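Local coordinates for protein cycloalternan-forming enzyme (Listeria monocytogenes serovar 1/2a, PDB 5F7U) that is a multidomain member of glycosyl hydrolase family 31, with beta-rich domains around a TIM barrel and a family 6 carbohydrate-binding module near its C terminus, at residues A[128-132]-A[133-137]; A[164-167]-A[168-171]; A[358-361]-A[362-366]. The protein carries 1 engineered substitution. One frame throughout, in Å; residues are numbered along the deposited sequence.

Contact 1: residues A[128-132]-A[133-137]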
loop_
_atom_site.group_PDB
_atom_site.type_symbol
_atom_site.label_atom_id
_atom_site.label_comp_id
_atom_site.label_asym_id
_atom_site.label_seq_id
_atom_site.Cartn_x
_atom_site.Cartn_y
_atom_site.Cartn_z
ATOM N N VAL A 128 29.307 20.754 -19.787
ATOM C CA VAL A 128 30.330 21.089 -18.792
ATOM C C VAL A 128 30.293 19.999 -17.710
ATOM O O VAL A 128 29.285 19.825 -17.027
ATOM C CB VAL A 128 30.087 22.482 -18.167
ATOM C CG1 VAL A 128 31.160 22.789 -17.136
ATOM C CG2 VAL A 128 30.057 23.574 -19.238
ATOM N N ASP A 129 31.386 19.250 -17.584
ATOM C CA ASP A 129 31.446 18.182 -16.601
ATOM C C ASP A 129 32.200 18.707 -15.394
ATOM O O ASP A 129 33.408 18.994 -15.469
ATOM C CB ASP A 129 32.123 16.938 -17.192
ATOM C CG ASP A 129 32.225 15.791 -16.194
ATOM O OD1 ASP A 129 31.847 15.960 -15.005
ATOM O OD2 ASP A 129 32.700 14.721 -16.607
ATOM N N ASN A 130 31.470 18.852 -14.294
ATOM C CA ASN A 130 32.043 19.409 -13.069
ATOM C C ASN A 130 32.494 18.342 -12.060
ATOM O O ASN A 130 32.850 18.676 -10.927
ATOM C CB ASN A 130 31.063 20.395 -12.428
ATOM C CG ASN A 130 30.847 21.638 -13.277
ATOM O OD1 ASN A 130 29.698 21.953 -13.664
ATOM N ND2 ASN A 130 31.915 22.325 -13.599
ATOM N N GLY A 131 32.467 17.073 -12.447
ATOM C CA GLY A 131 33.003 16.007 -11.595
ATOM C C GLY A 131 31.974 15.362 -10.679
ATOM O O GLY A 131 31.984 14.140 -10.510
ATOM N N ASP A 132 31.081 16.162 -10.093
ATOM C CA ASP A 132 30.004 15.633 -9.241
ATOM C C ASP A 132 28.639 15.978 -9.842
ATOM O O ASP A 132 27.587 15.795 -9.205
ATOM C CB ASP A 132 30.121 16.199 -7.815
ATOM C CG ASP A 132 30.056 17.739 -7.762
ATOM O OD1 ASP A 132 30.004 18.418 -8.818
ATOM O OD2 ASP A 132 30.062 18.285 -6.632
ATOM N N SER A 133 28.681 16.498 -11.063
ATOM C CA SER A 133 27.494 16.985 -11.768
ATOM C C SER A 133 27.885 17.379 -13.181
ATOM O O SER A 133 29.014 17.817 -13.417
ATOM C CB SER A 133 26.909 18.214 -11.049
ATOM O OG SER A 133 25.909 18.822 -11.845
ATOM N N ILE A 134 26.932 17.257 -14.106
ATOM C CA ILE A 134 27.150 17.673 -15.494
ATOM C C ILE A 134 26.123 18.748 -15.842
ATOM O O ILE A 134 24.940 18.590 -15.529
ATOM C CB ILE A 134 26.997 16.476 -16.460
ATOM C CG1 ILE A 134 28.021 15.383 -16.129
ATOM C CG2 ILE A 134 27.156 16.924 -17.918
ATOM C CD1 ILE A 134 27.705 14.071 -16.815
ATOM N N THR A 135 26.560 19.827 -16.487
ATOM C CA THR A 135 25.643 20.862 -16.971
ATOM C C THR A 135 25.480 20.717 -18.466
ATOM O O THR A 135 26.474 20.673 -19.202
ATOM C CB THR A 135 26.217 22.268 -16.699
ATOM O OG1 THR A 135 26.461 22.404 -15.296
ATOM C CG2 THR A 135 25.277 23.394 -17.206
ATOM N N LEU A 136 24.232 20.688 -18.924
ATOM C CA LEU A 136 23.968 20.797 -20.359
ATOM C C LEU A 136 23.462 22.207 -20.619
ATOM O O LEU A 136 22.393 22.573 -20.149
ATOM C CB LEU A 136 22.928 19.753 -20.795
ATOM C CG LEU A 136 23.176 18.279 -20.425
ATOM C CD1 LEU A 136 22.042 17.397 -20.949
ATOM C CD2 LEU A 136 24.502 17.771 -20.966
ATOM N N ASN A 137 24.261 23.007 -21.321
ATOM C CA ASN A 137 23.849 24.352 -21.715
ATOM C C ASN A 137 22.982 24.235 -22.946
ATOM O O ASN A 137 23.374 23.579 -23.922
ATOM C CB ASN A 137 25.077 25.222 -21.958
ATOM C CG ASN A 137 25.818 25.537 -20.674
ATOM O OD1 ASN A 137 25.263 26.157 -19.768
ATOM N ND2 ASN A 137 27.065 25.129 -20.597
HETATM O O HOH W 1 28.424 24.705 -15.079
HETATM O O HOH W 2 27.089 20.812 -13.208
#

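Contact 2: residues A[164-167]-A[168-171]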
loop_
_atom_site.group_PDB
_atom_site.type_symbol
_atom_site.label_atom_id
_atom_site.label_comp_id
_atom_site.label_asym_id
_atom_site.label_seq_id
_atom_site.Cartn_x
_atom_site.Cartn_y
_atom_site.Cartn_z
ATOM N N SER A 164 16.950 24.441 -14.951
ATOM C CA SER A 164 16.836 25.882 -14.677
ATOM C C SER A 164 16.564 26.597 -16.013
ATOM O O SER A 164 17.507 26.819 -16.786
ATOM C CB SER A 164 18.175 26.396 -14.090
ATOM O OG SER A 164 18.145 27.804 -13.872
ATOM N N PRO A 165 15.295 26.963 -16.294
ATOM C CA PRO A 165 14.983 27.647 -17.567
ATOM C C PRO A 165 15.818 28.908 -17.826
ATOM O O PRO A 165 16.247 29.119 -18.955
ATOM C CB PRO A 165 13.509 28.000 -17.399
ATOM C CG PRO A 165 12.983 26.798 -16.650
ATOM C CD PRO A 165 14.051 26.585 -15.584
ATOM N N THR A 166 16.047 29.716 -16.790
ATOM C CA THR A 166 16.864 30.942 -16.932
ATOM C C THR A 166 18.372 30.688 -16.877
ATOM O O THR A 166 19.159 31.566 -17.262
ATOM C CB THR A 166 16.533 31.997 -15.860
ATOM O OG1 THR A 166 16.948 31.516 -14.568
ATOM C CG2 THR A 166 15.028 32.324 -15.853
ATOM N N GLY A 167 18.764 29.524 -16.369
ATOM C CA GLY A 167 20.167 29.182 -16.144
ATOM C C GLY A 167 20.784 29.844 -14.919
ATOM O O GLY A 167 21.987 29.698 -14.681
ATOM N N LYS A 168 19.975 30.546 -14.126
ATOM C CA LYS A 168 20.456 31.254 -12.932
ATOM C C LYS A 168 20.590 30.381 -11.685
ATOM O O LYS A 168 21.222 30.790 -10.700
ATOM C CB LYS A 168 19.582 32.478 -12.637
ATOM C CG LYS A 168 19.581 33.502 -13.760
ATOM C CD LYS A 168 18.736 34.719 -13.403
ATOM C CE LYS A 168 18.685 35.706 -14.560
ATOM N NZ LYS A 168 17.980 36.960 -14.166
ATOM N N GLU A 169 19.994 29.193 -11.718
ATOM C CA GLU A 169 20.116 28.244 -10.613
ATOM C C GLU A 169 21.112 27.165 -10.967
ATOM O O GLU A 169 21.439 26.973 -12.143
ATOM C CB GLU A 169 18.757 27.621 -10.268
ATOM C CG GLU A 169 17.740 28.623 -9.744
ATOM C CD GLU A 169 17.138 29.463 -10.862
ATOM O OE1 GLU A 169 16.826 28.909 -11.942
ATOM O OE2 GLU A 169 16.999 30.680 -10.668
ATOM N N THR A 170 21.605 26.479 -9.940
ATOM C CA THR A 170 22.606 25.436 -10.117
ATOM C C THR A 170 22.115 24.139 -9.485
ATOM O O THR A 170 21.611 24.143 -8.367
ATOM C CB THR A 170 23.936 25.888 -9.493
ATOM O OG1 THR A 170 24.313 27.134 -10.092
ATOM C CG2 THR A 170 25.053 24.856 -9.723
ATOM N N GLY A 171 22.299 23.029 -10.194
ATOM C CA GLY A 171 21.948 21.705 -9.669
ATOM C C GLY A 171 22.798 21.227 -8.488
ATOM O O GLY A 171 23.840 21.810 -8.166
HETATM O O HOH W 3 15.644 32.063 -12.437
HETATM O O HOH W 4 15.016 29.295 -13.999
HETATM O O HOH W 5 23.842 28.813 -12.639
#

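Contact 3: residues A[358-361]-A[362-366]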
loop_
_atom_site.group_PDB
_atom_site.type_symbol
_atom_site.label_atom_id
_atom_site.label_comp_id
_atom_site.label_asym_id
_atom_site.label_seq_id
_atom_site.Cartn_x
_atom_site.Cartn_y
_atom_site.Cartn_z
ATOM N N THR A 358 9.165 3.934 8.978
ATOM C CA THR A 358 9.618 3.741 10.365
ATOM C C THR A 358 9.025 2.451 10.925
ATOM O O THR A 358 7.803 2.311 10.977
ATOM C CB THR A 358 9.179 4.932 11.245
ATOM O OG1 THR A 358 9.734 6.131 10.701
ATOM C CG2 THR A 358 9.653 4.759 12.702
ATOM N N LEU A 359 9.880 1.530 11.355
ATOM C CA LEU A 359 9.375 0.298 11.995
ATOM C C LEU A 359 8.452 0.603 13.164
ATOM O O LEU A 359 8.808 1.357 14.078
ATOM C CB LEU A 359 10.527 -0.608 12.461
ATOM C CG LEU A 359 10.091 -1.940 13.098
ATOM C CD1 LEU A 359 9.318 -2.834 12.128
ATOM C CD2 LEU A 359 11.326 -2.647 13.647
ATOM N N LEU A 360 7.271 -0.005 13.144
ATOM C CA LEU A 360 6.310 0.119 14.242
ATOM C C LEU A 360 6.429 -1.072 15.181
ATOM O O LEU A 360 6.909 -2.118 14.753
ATOM C CB LEU A 360 4.894 0.177 13.651
ATOM C CG LEU A 360 4.588 1.390 12.749
ATOM C CD1 LEU A 360 3.159 1.272 12.264
ATOM C CD2 LEU A 360 4.800 2.747 13.438
ATOM N N PRO A 361 5.991 -0.924 16.454
ATOM C CA PRO A 361 5.977 -2.093 17.343
ATOM C C PRO A 361 5.105 -3.216 16.836
ATOM O O PRO A 361 4.178 -2.985 16.048
ATOM C CB PRO A 361 5.443 -1.567 18.678
ATOM C CG PRO A 361 5.054 -0.174 18.468
ATOM C CD PRO A 361 5.487 0.297 17.119
ATOM N N LYS A 362 5.414 -4.435 17.286
ATOM C CA LYS A 362 4.667 -5.609 16.858
ATOM C C LYS A 362 3.166 -5.517 17.084
ATOM O O LYS A 362 2.385 -6.046 16.294
ATOM C CB LYS A 362 5.221 -6.857 17.538
ATOM C CG LYS A 362 4.694 -8.143 16.910
ATOM C CD LYS A 362 5.713 -9.249 17.130
ATOM C CE LYS A 362 5.338 -10.184 18.219
ATOM N NZ LYS A 362 6.532 -11.124 18.251
ATOM N N TRP A 363 2.747 -4.833 18.146
ATOM C CA TRP A 363 1.309 -4.702 18.403
ATOM C C TRP A 363 0.515 -4.057 17.280
ATOM O O TRP A 363 -0.660 -4.358 17.106
ATOM C CB TRP A 363 1.016 -4.003 19.737
ATOM C CG TRP A 363 1.189 -2.495 19.790
ATOM C CD1 TRP A 363 2.276 -1.810 20.284
ATOM C CD2 TRP A 363 0.235 -1.497 19.381
ATOM N NE1 TRP A 363 2.059 -0.457 20.191
ATOM C CE2 TRP A 363 0.813 -0.230 19.659
ATOM C CE3 TRP A 363 -1.056 -1.548 18.825
ATOM C CZ2 TRP A 363 0.146 0.980 19.386
ATOM C CZ3 TRP A 363 -1.725 -0.340 18.547
ATOM C CH2 TRP A 363 -1.113 0.912 18.832
ATOM N N ALA A 364 1.171 -3.205 16.497
ATOM C CA ALA A 364 0.512 -2.593 15.354
ATOM C C ALA A 364 0.068 -3.623 14.300
ATOM O O ALA A 364 -0.818 -3.326 13.495
ATOM C CB ALA A 364 1.412 -1.523 14.742
ATOM N N PHE A 365 0.658 -4.819 14.340
ATOM C CA PHE A 365 0.401 -5.882 13.346
ATOM C C PHE A 365 -0.597 -6.957 13.767
ATOM O O PHE A 365 -0.820 -7.926 13.029
ATOM C CB PHE A 365 1.744 -6.441 12.865
ATOM C CG PHE A 365 2.560 -5.385 12.197
ATOM C CD1 PHE A 365 2.306 -5.041 10.867
ATOM C CD2 PHE A 365 3.493 -4.645 12.931
ATOM C CE1 PHE A 365 2.992 -3.990 10.257
ATOM C CE2 PHE A 365 4.184 -3.597 12.335
ATOM C CZ PHE A 365 3.941 -3.272 10.992
ATOM N N GLY A 366 -1.197 -6.786 14.948
ATOM C CA GLY A 366 -2.331 -7.617 15.348
ATOM C C GLY A 366 -3.649 -6.951 14.960
ATOM O O GLY A 366 -3.663 -5.906 14.273
#

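Contact 1: residues A[128-132]-A[133-137]
Val128 and Thr135 face each other across two strands as an antiparallel hydrogen-bonded pair. Val128 N donates to Thr135 O at 2.9 Å. Thr135 N donates to Val128 O at 2.8 Å. Both side chains rise from the same face of the sheet, and their CB atoms lie 4.1 Å apart. Val128 CG2 reaches along this face to Asn137, where it meets ND2 at 3.6 Å. The amide of Asn137 finds its polar partners elsewhere: ND2 pairs with Ser126 OG and OD1 with Lys148 NZ.

Asp129 and Ile134 form the next pair, which is non-hydrogen-bonded, on the other face. Their side chains slant across each other, and Asp129 OD1 comes to 4.0 Å from Ile134 CG1. OD1 also accepts the backbone N of Gly131 at 2.9 Å. This N-H arrives on the anti side, 33° out of the carboxylate plane. Tyr178 OH binds the same oxygen, so two bonds steady the carboxylate.

The backbone N of Asn130 donates to Ser133 O at 2.8 Å, nearly in line with the carbonyl (C=O...N 173°), though bent at the hydrogen. CG of Asn130 sits beside its backbone N (chi1 -67°), carrying the amide to the Thr135 side. Water 2 donates to Asn130 OD1 at 2.9 Å and links it to Thr135 OG1 and Ser133 OG. Water 1 also bridges Asn130 and Thr135, weakly at Asn130. In the bend, Gly131 has a positive phi, where a CB would crowd the preceding carbonyl O. This is a tight beta hairpin between strands 106-129 and 134-140, with an Asx turn at its bend.

Contact 2: residues A[164-167]-A[168-171]
Ser164 and Glu169 meet through their side chains. Ser164 OG donates to Glu169 OE1 at 2.6 Å, a short bond. The hydroxyl comes from above the carboxylate plane, 42° out of it. Glu169 reaches it because its chain folds back at chi2 (77°), which brings the carboxylate over the turn. Beside this pair, Lys168 N donates to Thr166 OG1 at 3.2 Å. The hydroxyl of Thr166 is held between its own backbone N and carbonyl carbon (chi1 68°), which brings OG1 to the N-H of Lys168. Lys168 CG passes 3.4 Å from the same OG1, and the lysine chain then extends away from the turn.

Two small turns overlap here. Gly167 N donates to Ser164 O at 3.0 Å and closes a type I beta turn with Pro165 and Thr166 at its corners. The bond from Lys168 N to Thr166 OG1 makes an ST turn that starts inside it. Gly167 takes a positive phi where the two run together.

Two waters bridge the carboxylate to Thr166. Water 3 lies 2.6 Å from Thr166 OG1 and 2.6 Å from Glu169 OE2. Water 4 accepts from Thr166 N and contacts Glu169 OE1 at 2.8 Å. Further out, Tyr150 OH binds Glu169 O, and Ser164 is tied by its backbone to Lys148. Pro165 packs on Ile235 and Tyr238 of strand 235-243, while Met332 touches both Ser164 and Glu169.

Contact 3: residues A[358-361]-A[362-366]
Pro361 and Trp363 make the closest side-chain contact. They lie side by side and point the same way. Pro361 CG is 3.5 Å from Trp363 NE1, and Pro361 CB is 3.6 Å from Trp363 CD1. The proline thus touches the pyrrole part of the indole. Trp363 holds its CG between the backbone N and the carbonyl carbon (chi1 76°), which turns the ring back towards Pro361. The indole N-H bonds to Glu580 O. The ring of Trp368 also meets this indole, with the planes at about 40°.

Apolar contacts of Leu360 come next. Its CB lies 4.0 Å from Ala364 CB and 4.1 Å from Phe365 CE2, so one carbon touches both residues. Phe571 of helix 555-577 and Tyr627 also pack on this leucine. Tyr627 meets the ring of Phe365 edge-to-face.

Backbone hydrogen bonds shape the turn. Ala364 N donates to Pro361 O at 3.0 Å, from 46° above the carbonyl plane. Phe365 N then bonds to Lys362 O, and Gly366 N to Trp363 O. These three-residue steps make a short 3-10 turn. It leads into strand 367-369, the first strand of the TIM barrel.

Carbonyl oxygens meet the phenylalanine ring as well. Leu360 O sits at the edge of Phe365, in the ring plane, 3.9 Å from CE2. Pro361 O is 3.6 Å from CD2, in an oblique position. Leu360 O has a hydrogen bond from Tyr706 OH. That tyrosine belongs to helix 702-715, which also packs on Lys362 and, through Ala709, on Phe365. Arg698 NE binds Phe365 O, and Thr395 OG1 binds Trp363 O.

Overall arrangement
The three contacts follow one another along the chain; none nests in or crosses another. From the N terminus, contact 1 comes first and closes the hairpin between strands 106-129 and 134-140. After strands 148-153 and 158-164, contact 2 closes a loop on the way to strand 179-182, in the mutarotase-like range. The two are neighbours in space, with centres about 13 Å apart and nearest atoms about 5 Å apart. Lys148 and Tyr150 of strand 148-153 contact both. Contact 3 closes a 3-10 turn between helix 343-354 and strand 367-369, and so leads into the barrel. Its centre lies about 45 Å from that of contact 1 and about 44 Å from that of contact 2.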